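E3 19 kDa protein (Human adenovirus E serotype 4, PDB 5IRO) probably binds class I MHC heavy chains and retains them in the endoplasmic reticulum, keeping them from the surface of the infected cell. Local coordinates at residues L20-D25 / F85-M90. Residues are numbered along the deposited sequence; the frame is centred on the assembly and turned at random.
Sequences LSFQPD and FIFEHM
In this ER-luminal part of E3-19K, a membrane protein of the adenovirus GP19K family in the E-set clan, Phe-22 rises from strand 20-24, an outer strand of a three-stranded antiparallel sheet, and enters a cluster of side chains on loop 85-90. That loop leads from strand 78-84 of the second antiparallel sheet into the short helix 91-94, so the contact ties an edge of one sheet to the exit of the other. No hydrogen bond crosses it; the hold is aromatic and apolar. Backbone hydrogen bonds of Ser-21 with Leu-32 and Gln-23 with Ala-30 fix strand 20-24 beside strand 29-34.

The tight part is where Phe-22 and Leu-20 close on Phe-87, the buried member of the cluster. At the edge of the Phe-22 ring Phe-87 comes in rim to rim, the two planes at 57°. Leu-20 CD1 reaches the same phenylalanine, 3.9 Å from Phe-87 CE1. The Phe-87 ring also meets those of Tyr-46 and Trp-59, and it packs on Val-31 of strand 29-34, which Phe-22 touches too.

The looser, solvent-facing margin is formed by Met-90 and Phe-85. Met-90, at the N-cap position of helix 91-94, makes a CH-pi contact, its CB lying 3.5 Å from the centroid of the Phe-22 ring. The methionine chain then bends at chi2 and chi3, which carries Met-90 CE back to 3.5 Å from Phe-22 CD2. SD of Met-90 stays oblique to the Phe-22 ring, a Met-aromatic contact. CG of Phe-85 stands anti to its backbone N, which sends the ring out to meet Leu-20 tip to tip. Leu-20 takes the crowded first torsion, with CG between N and the carbonyl carbon, and its fork splits the work: CD1 touches Phe-85 CD1, whereas Leu-20 CD2 makes a CH-pi contact over one face of the Phe-85 ring, 3.9 Å from the ring centroid.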
loop_
_atom_site.group_PDB
_atom_site.type_symbol
_atom_site.label_atom_id
_atom_site.label_comp_id
_atom_site.label_asym_id
_atom_site.label_seq_id
_atom_site.Cartn_x
_atom_site.Cartn_y
_atom_site.Cartn_z
ATOM N N LEU D 20 -15.030 12.301 -15.564
ATOM C CA LEU D 20 -14.928 11.897 -14.165
ATOM C C LEU D 20 -15.070 10.386 -13.967
ATOM O O LEU D 20 -15.839 9.723 -14.663
ATOM C CB LEU D 20 -15.895 12.680 -13.264
ATOM C CG LEU D 20 -17.417 12.620 -13.408
ATOM C CD1 LEU D 20 -18.052 13.278 -12.192
ATOM C CD2 LEU D 20 -17.898 13.302 -14.678
ATOM N N SER D 21 -14.316 9.858 -13.008
ATOM C CA SER D 21 -14.319 8.433 -12.701
ATOM C C SER D 21 -14.629 8.199 -11.225
ATOM O O SER D 21 -14.327 9.040 -10.377
ATOM C CB SER D 21 -12.974 7.799 -13.062
ATOM O OG SER D 21 -11.898 8.560 -12.542
ATOM N N PHE D 22 -15.238 7.057 -10.925
ATOM C CA PHE D 22 -15.592 6.708 -9.553
ATOM C C PHE D 22 -14.898 5.419 -9.149
ATOM O O PHE D 22 -14.717 4.519 -9.970
ATOM C CB PHE D 22 -17.106 6.560 -9.397
ATOM C CG PHE D 22 -17.863 7.844 -9.558
ATOM C CD1 PHE D 22 -18.470 8.437 -8.465
ATOM C CD2 PHE D 22 -17.964 8.464 -10.793
ATOM C CE1 PHE D 22 -19.166 9.616 -8.601
ATOM C CE2 PHE D 22 -18.656 9.646 -10.935
ATOM C CZ PHE D 22 -19.259 10.221 -9.840
ATOM N N GLN D 23 -14.501 5.333 -7.884
ATOM C CA GLN D 23 -13.744 4.172 -7.435
ATOM C C GLN D 23 -13.947 3.893 -5.946
ATOM O O GLN D 23 -14.030 4.820 -5.139
ATOM C CB GLN D 23 -12.259 4.371 -7.766
ATOM C CG GLN D 23 -11.352 3.194 -7.449
ATOM C CD GLN D 23 -9.936 3.406 -7.947
ATOM O OE1 GLN D 23 -9.696 4.217 -8.842
ATOM N NE2 GLN D 23 -8.987 2.678 -7.369
ATOM N N PRO D 24 -14.039 2.604 -5.586
ATOM C CA PRO D 24 -14.164 2.149 -4.197
ATOM C C PRO D 24 -12.834 2.194 -3.449
ATOM O O PRO D 24 -11.929 1.428 -3.772
ATOM C CB PRO D 24 -14.622 0.693 -4.350
ATOM C CG PRO D 24 -14.148 0.282 -5.702
ATOM C CD PRO D 24 -14.257 1.508 -6.547
ATOM N N ASP D 25 -12.720 3.078 -2.460
ATOM C CA ASP D 25 -11.493 3.176 -1.674
ATOM C C ASP D 25 -11.783 3.231 -0.179
ATOM O O ASP D 25 -12.008 4.302 0.354
ATOM C CB ASP D 25 -10.708 4.434 -2.068
ATOM C CG ASP D 25 -9.771 4.209 -3.238
ATOM O OD1 ASP D 25 -8.632 4.720 -3.188
ATOM O OD2 ASP D 25 -10.175 3.549 -4.216
ATOM N N PHE D 85 -23.588 16.681 -12.668
ATOM C CA PHE D 85 -23.389 15.259 -12.905
ATOM C C PHE D 85 -23.776 14.548 -11.629
ATOM O O PHE D 85 -23.303 14.891 -10.546
ATOM C CB PHE D 85 -21.937 14.941 -13.248
ATOM C CG PHE D 85 -21.721 13.509 -13.659
ATOM C CD1 PHE D 85 -21.375 12.545 -12.724
ATOM C CD2 PHE D 85 -21.886 13.124 -14.980
ATOM C CE1 PHE D 85 -21.183 11.227 -13.100
ATOM C CE2 PHE D 85 -21.696 11.809 -15.363
ATOM C CZ PHE D 85 -21.344 10.858 -14.422
ATOM N N ILE D 86 -24.643 13.553 -11.761
ATOM C CA ILE D 86 -25.149 12.847 -10.598
ATOM C C ILE D 86 -24.207 11.757 -10.079
ATOM O O ILE D 86 -23.892 10.786 -10.771
ATOM C CB ILE D 86 -26.561 12.272 -10.868
ATOM C CG1 ILE D 86 -27.130 11.643 -9.598
ATOM C CG2 ILE D 86 -26.563 11.314 -12.062
ATOM C CD1 ILE D 86 -27.618 12.669 -8.607
ATOM N N PHE D 87 -23.734 11.957 -8.854
ATOM C CA PHE D 87 -22.813 11.030 -8.216
ATOM C C PHE D 87 -23.624 9.918 -7.563
ATOM O O PHE D 87 -23.105 8.846 -7.259
ATOM C CB PHE D 87 -21.948 11.749 -7.177
ATOM C CG PHE D 87 -21.248 12.973 -7.706
ATOM C CD1 PHE D 87 -19.934 12.907 -8.133
ATOM C CD2 PHE D 87 -21.902 14.190 -7.770
ATOM C CE1 PHE D 87 -19.289 14.025 -8.622
ATOM C CE2 PHE D 87 -21.261 15.312 -8.257
ATOM C CZ PHE D 87 -19.954 15.229 -8.683
ATOM N N GLU D 88 -24.910 10.188 -7.366
ATOM C CA GLU D 88 -25.843 9.224 -6.789
ATOM C C GLU D 88 -26.091 8.055 -7.744
ATOM O O GLU D 88 -26.676 7.041 -7.361
ATOM C CB GLU D 88 -27.163 9.931 -6.462
ATOM C CG GLU D 88 -28.150 9.153 -5.608
ATOM C CD GLU D 88 -29.408 9.952 -5.305
ATOM O OE1 GLU D 88 -29.441 11.159 -5.625
ATOM O OE2 GLU D 88 -30.362 9.372 -4.747
ATOM N N HIS D 89 -25.626 8.193 -8.981
ATOM C CA HIS D 89 -25.859 7.184 -10.008
ATOM C C HIS D 89 -24.580 6.437 -10.369
ATOM O O HIS D 89 -24.592 5.537 -11.209
ATOM C CB HIS D 89 -26.459 7.825 -11.257
ATOM C CG HIS D 89 -27.943 7.675 -11.359
ATOM N ND1 HIS D 89 -28.562 6.450 -11.484
ATOM C CD2 HIS D 89 -28.936 8.597 -11.349
ATOM C CE1 HIS D 89 -29.869 6.624 -11.549
ATOM N NE2 HIS D 89 -30.122 7.919 -11.469
ATOM N N MET D 90 -23.481 6.812 -9.727
ATOM C CA MET D 90 -22.196 6.170 -9.974
ATOM C C MET D 90 -21.520 5.757 -8.672
ATOM O O MET D 90 -20.556 4.993 -8.680
ATOM C CB MET D 90 -21.283 7.090 -10.794
ATOM C CG MET D 90 -21.753 7.315 -12.226
ATOM S SD MET D 90 -20.908 6.277 -13.437
ATOM C CE MET D 90 -19.404 7.215 -13.699
#